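Local coordinates for soluble lytic murein transglycosylase (Escherichia coli, PDB 1QSA), which probably cleaves the glycosidic bonds between N-acetylmuramic acid and N-acetylglucosamine in peptidoglycan, forming a 1,6-anhydro bond in the N-acetylmuramic acid residue, at residues Ala111-Thr115 and Gly116-Glu120; Arg302-Asn305 and Thr306-Arg310; Gly568-Asp571 and Ala572-Val576. All coordinates share one frame; numbering follows the deposited sequence.

Contact 1 of 3, residues Ala111-Thr115 and Gly116-Glu120; sequences AKWNT and GQSEE. With SO4 (sulfate ion), chain F.
Lys-112 and Glu-120 form a salt bridge across the turn between helices 102-114 and 118-129, with Lys-112 NZ 2.9 Å from Glu-120 OE1. The ammonium group lies above the carboxylate plane, 36° out of it, and a water that accepts from NZ and donates to Glu-120 OE2 ties the second oxygen into the same pair. Lys-112 reaches this position by bending at chi2 (-77°), whereas Glu-120 comes to meet it fully extended.

The backbone between the two helices closes in a Schellman motif that ends helix 102-114. Gln-117 N donates to Lys-112 O at 2.8 Å, and Gly-116 N donates to Trp-113 O at 3.2 Å; Gly-116, with positive phi, is the C-prime residue. Lys-112 O is gripped twice, because Thr-115 N reaches it from the face opposite Gln-117 N. The Gln-117 side chain folds back at chi2, and its NE2 donates to Thr-115 O at 3.0 Å, with the acceptor near the amide plane.

On another flank Trp-113 and Ser-118 share a sulfate, probably from the crystallisation liquor. Trp-113 NE1 donates at the ring edge to sulfate O2 (2.8 Å), while Ser-118 OG donates to sulfate O3 (2.7 Å). Ser-118 OG also approaches Trp-113 CD1 obliquely at 3.4 Å, and a second water donates to both Ser-118 OG and Trp-113 O. Packing is sparser: Lys-112 CD rests 3.9 Å from Gln-117 CB, and the indole of Trp-113 meets the rings of Tyr-110 and Trp-122.

The chemistry implies a surface helix-to-helix turn whose reversal is set by main-chain bonds; the Lys-112 and Glu-120 charges probably offset each other, and an indole N-H and a hydroxyl together hold the sulfate.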
# COMPACT_ATOMS: atom_id res chain seq x y z
N ALA A 111 13.75 22.43 -20.60
CA ALA A 111 14.81 22.42 -21.62
C ALA A 111 14.20 22.69 -23.00
O ALA A 111 14.82 23.35 -23.84
CB ALA A 111 15.54 21.08 -21.63
N LYS A 112 13.00 22.15 -23.25
CA LYS A 112 12.29 22.37 -24.51
C LYS A 112 12.01 23.87 -24.68
O LYS A 112 12.27 24.42 -25.75
CB LYS A 112 11.00 21.55 -24.55
CG LYS A 112 11.21 20.07 -24.82
CD LYS A 112 11.49 19.81 -26.30
CE LYS A 112 11.73 18.33 -26.59
NZ LYS A 112 11.73 18.06 -28.07
N TRP A 113 11.53 24.53 -23.63
CA TRP A 113 11.27 25.97 -23.71
C TRP A 113 12.55 26.75 -24.01
O TRP A 113 12.56 27.67 -24.85
CB TRP A 113 10.66 26.48 -22.40
CG TRP A 113 10.55 27.97 -22.36
CD1 TRP A 113 9.65 28.75 -23.05
CD2 TRP A 113 11.37 28.87 -21.60
NE1 TRP A 113 9.88 30.08 -22.76
CE2 TRP A 113 10.92 30.18 -21.88
CE3 TRP A 113 12.44 28.70 -20.72
CZ2 TRP A 113 11.51 31.32 -21.30
CZ3 TRP A 113 13.04 29.82 -20.15
CH2 TRP A 113 12.57 31.12 -20.44
N ASN A 114 13.63 26.40 -23.31
CA ASN A 114 14.92 27.06 -23.47
C ASN A 114 15.54 26.90 -24.85
O ASN A 114 16.42 27.67 -25.23
CB ASN A 114 15.92 26.55 -22.43
CG ASN A 114 15.96 27.42 -21.20
OD1 ASN A 114 16.51 28.52 -21.22
ND2 ASN A 114 15.39 26.92 -20.11
N THR A 115 15.11 25.87 -25.57
CA THR A 115 15.64 25.59 -26.90
C THR A 115 14.63 25.86 -28.00
O THR A 115 14.66 25.24 -29.08
CB THR A 115 16.18 24.14 -27.00
OG1 THR A 115 15.15 23.22 -26.66
CG2 THR A 115 17.39 23.94 -26.06
N GLY A 116 13.73 26.81 -27.72
CA GLY A 116 12.72 27.26 -28.67
C GLY A 116 11.53 26.39 -29.01
O GLY A 116 10.87 26.63 -30.03
N GLN A 117 11.24 25.40 -28.18
CA GLN A 117 10.11 24.50 -28.43
C GLN A 117 9.01 24.80 -27.41
O GLN A 117 8.60 23.92 -26.65
CB GLN A 117 10.57 23.04 -28.28
CG GLN A 117 11.92 22.75 -28.97
CD GLN A 117 11.89 23.00 -30.48
OE1 GLN A 117 10.97 22.57 -31.17
NE2 GLN A 117 12.93 23.67 -31.00
N SER A 118 8.54 26.05 -27.40
CA SER A 118 7.50 26.46 -26.44
C SER A 118 6.20 25.67 -26.48
O SER A 118 5.68 25.30 -25.43
CB SER A 118 7.18 27.96 -26.59
OG SER A 118 8.28 28.77 -26.18
N GLU A 119 5.66 25.43 -27.68
CA GLU A 119 4.40 24.70 -27.81
C GLU A 119 4.49 23.32 -27.15
O GLU A 119 3.59 22.91 -26.40
CB GLU A 119 4.00 24.57 -29.30
CG GLU A 119 2.71 23.82 -29.53
CD GLU A 119 2.30 23.73 -31.00
OE1 GLU A 119 3.17 23.84 -31.90
OE2 GLU A 119 1.09 23.51 -31.25
N GLU A 120 5.61 22.64 -27.37
CA GLU A 120 5.82 21.32 -26.78
C GLU A 120 6.02 21.44 -25.26
O GLU A 120 5.52 20.62 -24.48
CB GLU A 120 7.03 20.65 -27.43
CG GLU A 120 7.23 19.25 -26.94
CD GLU A 120 8.37 18.51 -27.63
OE1 GLU A 120 9.06 19.06 -28.52
OE2 GLU A 120 8.56 17.33 -27.25
S SO4 F . 7.56 32.29 -25.34
O1 SO4 F . 6.40 33.18 -25.07
O2 SO4 F . 8.05 31.77 -24.05
O3 SO4 F . 7.13 31.19 -26.23
O4 SO4 F . 8.63 33.06 -26.00
O HOH W 1 9.96 15.34 -28.64
O HOH W 2 10.95 29.04 -26.52

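Contact 2 of 3, residues Arg302-Asn305 and Thr306-Arg310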
# COMPACT_ATOMS: atom_id res chain seq x y z
N ARG A 302 -32.47 -8.07 12.26
CA ARG A 302 -33.39 -7.40 11.33
C ARG A 302 -32.63 -6.40 10.48
O ARG A 302 -32.90 -6.24 9.29
CB ARG A 302 -34.51 -6.68 12.08
CG ARG A 302 -35.49 -7.63 12.67
CD ARG A 302 -36.71 -6.96 13.26
NE ARG A 302 -37.68 -8.00 13.60
CZ ARG A 302 -38.79 -7.80 14.31
NH1 ARG A 302 -39.09 -6.60 14.78
NH2 ARG A 302 -39.60 -8.82 14.54
N GLY A 303 -31.68 -5.71 11.12
CA GLY A 303 -30.87 -4.73 10.42
C GLY A 303 -30.01 -5.36 9.34
O GLY A 303 -29.86 -4.81 8.27
N LEU A 304 -29.46 -6.53 9.62
CA LEU A 304 -28.63 -7.21 8.63
C LEU A 304 -29.49 -7.54 7.42
O LEU A 304 -29.07 -7.34 6.28
CB LEU A 304 -28.04 -8.50 9.22
CG LEU A 304 -27.21 -9.32 8.23
CD1 LEU A 304 -26.03 -8.47 7.71
CD2 LEU A 304 -26.72 -10.61 8.88
N ASN A 305 -30.69 -8.06 7.66
CA ASN A 305 -31.61 -8.41 6.58
C ASN A 305 -31.95 -7.17 5.76
O ASN A 305 -31.82 -7.16 4.54
CB ASN A 305 -32.89 -9.05 7.13
CG ASN A 305 -33.84 -9.51 6.03
OD1 ASN A 305 -34.93 -8.96 5.85
ND2 ASN A 305 -33.42 -10.52 5.28
N THR A 306 -32.32 -6.09 6.45
CA THR A 306 -32.69 -4.84 5.80
C THR A 306 -31.57 -4.23 4.94
O THR A 306 -31.77 -3.92 3.77
CB THR A 306 -33.11 -3.78 6.83
OG1 THR A 306 -34.29 -4.23 7.51
CG2 THR A 306 -33.37 -2.42 6.16
N TRP A 307 -30.40 -4.07 5.55
CA TRP A 307 -29.27 -3.46 4.87
C TRP A 307 -28.57 -4.30 3.79
O TRP A 307 -28.13 -3.76 2.79
CB TRP A 307 -28.31 -2.87 5.91
CG TRP A 307 -28.98 -1.76 6.69
CD1 TRP A 307 -29.40 -1.80 7.99
CD2 TRP A 307 -29.37 -0.47 6.19
NE1 TRP A 307 -30.03 -0.63 8.33
CE2 TRP A 307 -30.03 0.21 7.24
CE3 TRP A 307 -29.24 0.18 4.95
CZ2 TRP A 307 -30.55 1.50 7.10
CZ3 TRP A 307 -29.75 1.47 4.81
CH2 TRP A 307 -30.39 2.12 5.88
N LEU A 308 -28.51 -5.61 3.97
CA LEU A 308 -27.89 -6.47 2.96
C LEU A 308 -28.72 -6.37 1.67
O LEU A 308 -28.17 -6.39 0.56
CB LEU A 308 -27.88 -7.93 3.40
CG LEU A 308 -26.58 -8.73 3.57
CD1 LEU A 308 -26.68 -10.00 2.76
CD2 LEU A 308 -25.32 -7.94 3.21
N ALA A 309 -30.04 -6.24 1.83
CA ALA A 309 -30.94 -6.13 0.69
C ALA A 309 -30.82 -4.79 -0.04
O ALA A 309 -31.21 -4.69 -1.20
CB ALA A 309 -32.39 -6.37 1.15
N ARG A 310 -30.31 -3.76 0.64
CA ARG A 310 -30.14 -2.44 0.03
C ARG A 310 -28.89 -2.34 -0.85
O ARG A 310 -28.72 -1.38 -1.59
CB ARG A 310 -30.09 -1.33 1.09
CG ARG A 310 -31.31 -1.24 1.99
CD ARG A 310 -32.55 -0.87 1.21
NE ARG A 310 -32.46 0.47 0.64
CZ ARG A 310 -33.45 1.04 -0.06
NH1 ARG A 310 -34.58 0.38 -0.26
NH2 ARG A 310 -33.30 2.26 -0.55
O HOH W 3 -35.49 -6.89 8.00
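Arg-302 and Gly-303 meet Thr-306 and Trp-307 one turn further along helix 301-310, in an intrahelical i to i+4 contact within the helical superstructure. Thr-306 N donates to Arg-302 O, Trp-307 N to Gly-303 O and Leu-308 N to Leu-304 O, each at 2.9 Å; Ala-309 N follows with a weak, 3.4 Å bond to Asn-305 O.

The side chains divide this short helix into two faces. On the buried one, Leu-304 and Leu-308 lie side by side and point the same way, with Leu-304 CD1 4.2 Å from Leu-308 CG. They pack against helices 285-298 and 319-331, where Leu-304 meets Leu-296 and Trp-324, and Leu-308 meets Val-292 and Trp-321. Trp-307 turns its CG anti to its carbonyl carbon (chi1 -64°), which lays the indole back along the preceding turn: its CD1 comes to 3.1 Å from Gly-303 O, an oblique approach. Thr-306 CG2 sits over one face of that ring toward its rim, and the indole extends to Ile-279 and Met-280 of helix 269-280.

The solvent-facing side is polar. One water donates to Asn-305 OD1 (3.0 Å) and accepts from Thr-306 OG1 (3.0 Å), linking neighbouring side chains. Thr-306 OG1 also lies 3.0 Å from Arg-302 O, the same carbonyl that receives the Thr-306 amide.

Such a division, with leucines and an indole turned inward and hydroxyl and amide groups outward, is that of an amphipathic helix packed against its neighbours in an alpha-superhelix.

Contact 3 of 3, residues Gly568-Asp571 and Ala572-Val576. With GOL (glycerol), chain Q.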
# COMPACT_ATOMS: atom_id res chain seq x y z
N GLY A 568 -19.98 -8.69 23.42
CA GLY A 568 -20.40 -10.08 23.59
C GLY A 568 -21.66 -10.53 22.86
O GLY A 568 -22.12 -11.65 23.08
N ARG A 569 -22.16 -9.69 21.96
CA ARG A 569 -23.39 -9.97 21.23
C ARG A 569 -23.23 -10.70 19.90
O ARG A 569 -24.22 -11.17 19.34
CB ARG A 569 -24.12 -8.66 20.92
CG ARG A 569 -24.67 -7.91 22.14
CD ARG A 569 -25.27 -6.57 21.73
NE ARG A 569 -24.27 -5.62 21.25
CZ ARG A 569 -24.54 -4.39 20.84
NH1 ARG A 569 -25.80 -3.94 20.84
NH2 ARG A 569 -23.56 -3.61 20.43
N ILE A 570 -22.00 -10.82 19.39
CA ILE A 570 -21.82 -11.40 18.05
C ILE A 570 -20.85 -12.58 17.94
O ILE A 570 -20.19 -12.95 18.91
CB ILE A 570 -21.42 -10.29 17.04
CG1 ILE A 570 -19.97 -9.85 17.28
CG2 ILE A 570 -22.36 -9.08 17.20
CD1 ILE A 570 -19.54 -8.62 16.48
N ASP A 571 -20.79 -13.19 16.75
CA ASP A 571 -19.89 -14.31 16.56
C ASP A 571 -18.54 -13.89 15.97
O ASP A 571 -18.31 -12.72 15.67
CB ASP A 571 -20.56 -15.48 15.79
CG ASP A 571 -20.80 -15.20 14.31
OD1 ASP A 571 -20.17 -14.32 13.70
OD2 ASP A 571 -21.62 -15.92 13.72
N ALA A 572 -17.63 -14.86 15.85
CA ALA A 572 -16.27 -14.61 15.35
C ALA A 572 -16.20 -13.97 13.97
O ALA A 572 -15.43 -13.02 13.75
CB ALA A 572 -15.48 -15.91 15.34
N VAL A 573 -17.03 -14.46 13.05
CA VAL A 573 -17.03 -13.95 11.68
C VAL A 573 -17.60 -12.53 11.64
O VAL A 573 -17.08 -11.68 10.95
CB VAL A 573 -17.85 -14.87 10.73
CG1 VAL A 573 -17.61 -14.48 9.27
CG2 VAL A 573 -17.49 -16.34 10.97
N ALA A 574 -18.66 -12.29 12.42
CA ALA A 574 -19.28 -10.97 12.48
C ALA A 574 -18.29 -9.96 13.09
O ALA A 574 -18.21 -8.81 12.64
CB ALA A 574 -20.57 -11.02 13.29
N PHE A 575 -17.52 -10.40 14.08
CA PHE A 575 -16.53 -9.50 14.68
C PHE A 575 -15.46 -9.10 13.64
O PHE A 575 -15.14 -7.94 13.49
CB PHE A 575 -15.88 -10.11 15.92
CG PHE A 575 -14.96 -9.17 16.62
CD1 PHE A 575 -15.44 -8.24 17.54
CD2 PHE A 575 -13.60 -9.15 16.31
CE1 PHE A 575 -14.58 -7.30 18.12
CE2 PHE A 575 -12.73 -8.22 16.88
CZ PHE A 575 -13.23 -7.29 17.79
N VAL A 576 -14.96 -10.08 12.88
CA VAL A 576 -13.95 -9.78 11.85
C VAL A 576 -14.52 -8.84 10.78
O VAL A 576 -13.91 -7.81 10.46
CB VAL A 576 -13.47 -11.08 11.16
CG1 VAL A 576 -12.59 -10.75 9.92
CG2 VAL A 576 -12.67 -11.93 12.14
C1 GOL Q . -21.07 -19.74 12.99
O1 GOL Q . -22.17 -20.50 13.45
C2 GOL Q . -20.26 -19.23 14.18
O2 GOL Q . -21.10 -18.40 15.00
C3 GOL Q . -19.07 -18.41 13.68
O3 GOL Q . -18.34 -17.88 14.77
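Ile-570 and Asp-571 pass in extended conformation into helix 572-578, whose first turn closes with Phe-575 N donating to Asp-571 O at 2.9 Å. Asp-571 is the N-cap. Its CG stands between the backbone N and the carbonyl carbon (chi1 71°), which carries OD1 back over the helix start to accept from Ala-574 N. That capping bond is 2.8 Å long, has an N-H...O angle of 164° and meets OD1 nearly along its C-O axis. Val-573 N lies 3.2 Å from the same oxygen, and the CB of Ala-574 packs close to it.

The other carboxylate oxygen faces bound glycerol, probably from the crystallisation liquor. Asp-571 OD2 accepts from glycerol O2 at 2.8 Å and has a further hydrogen bond to a second glycerol, while Ala-572 N gives glycerol O3 a weak bond.

Away from the polar cap, Ile-570 packs against the first turn of the helix. Its CB is 3.9 Å from Ala-574 CB, and CD1 reaches along the helix to stand 4.0 Å from Phe-575 CB, at the edge of the phenyl ring and near its plane. That ring also meets Phe-547 edge-to-face and touches Trp-562 of helix 556-566. Backbone hydrogen bonds join Gly-568 and Ile-570 to the C-terminal Tyr-618.

The chemistry therefore splits by oxygen: OD1 satisfies an amide of the first helical turn, and OD2 is hydrogen-bonded to glycerol hydroxyls. The negative charge at the N-terminal end of helix 572-578 would probably be favoured by the helix dipole, and Val-573 and Ala-574 pack this turn of the SLT domain region against helix 319-331, Val-573 on Tyr-323 and both on Trp-324.

In the fold
Taken in order, the three contacts sample the junction of two helices, the turns of a single helix, and a helix start. Contact 1 lies at the surface and joins two consecutive helices, combining Schellman backbone bonds with a salt bridge and water bridges, beside a bound sulfate; contact 2 is partly buried and divides into an apolar and a polar face; contact 3 is buried, apart from a carboxylate that meets glycerol. Contacts 2 and 3 share a neighbour, helix 319-331, whose Trp-324 touches Leu-304 in one and Asp-571 in the other, and their centres are about 17 Å apart. The centre of contact 1 lies about 60 Å from that of contact 2 and about 63 Å from that of contact 3, across the chain's centre from the latter.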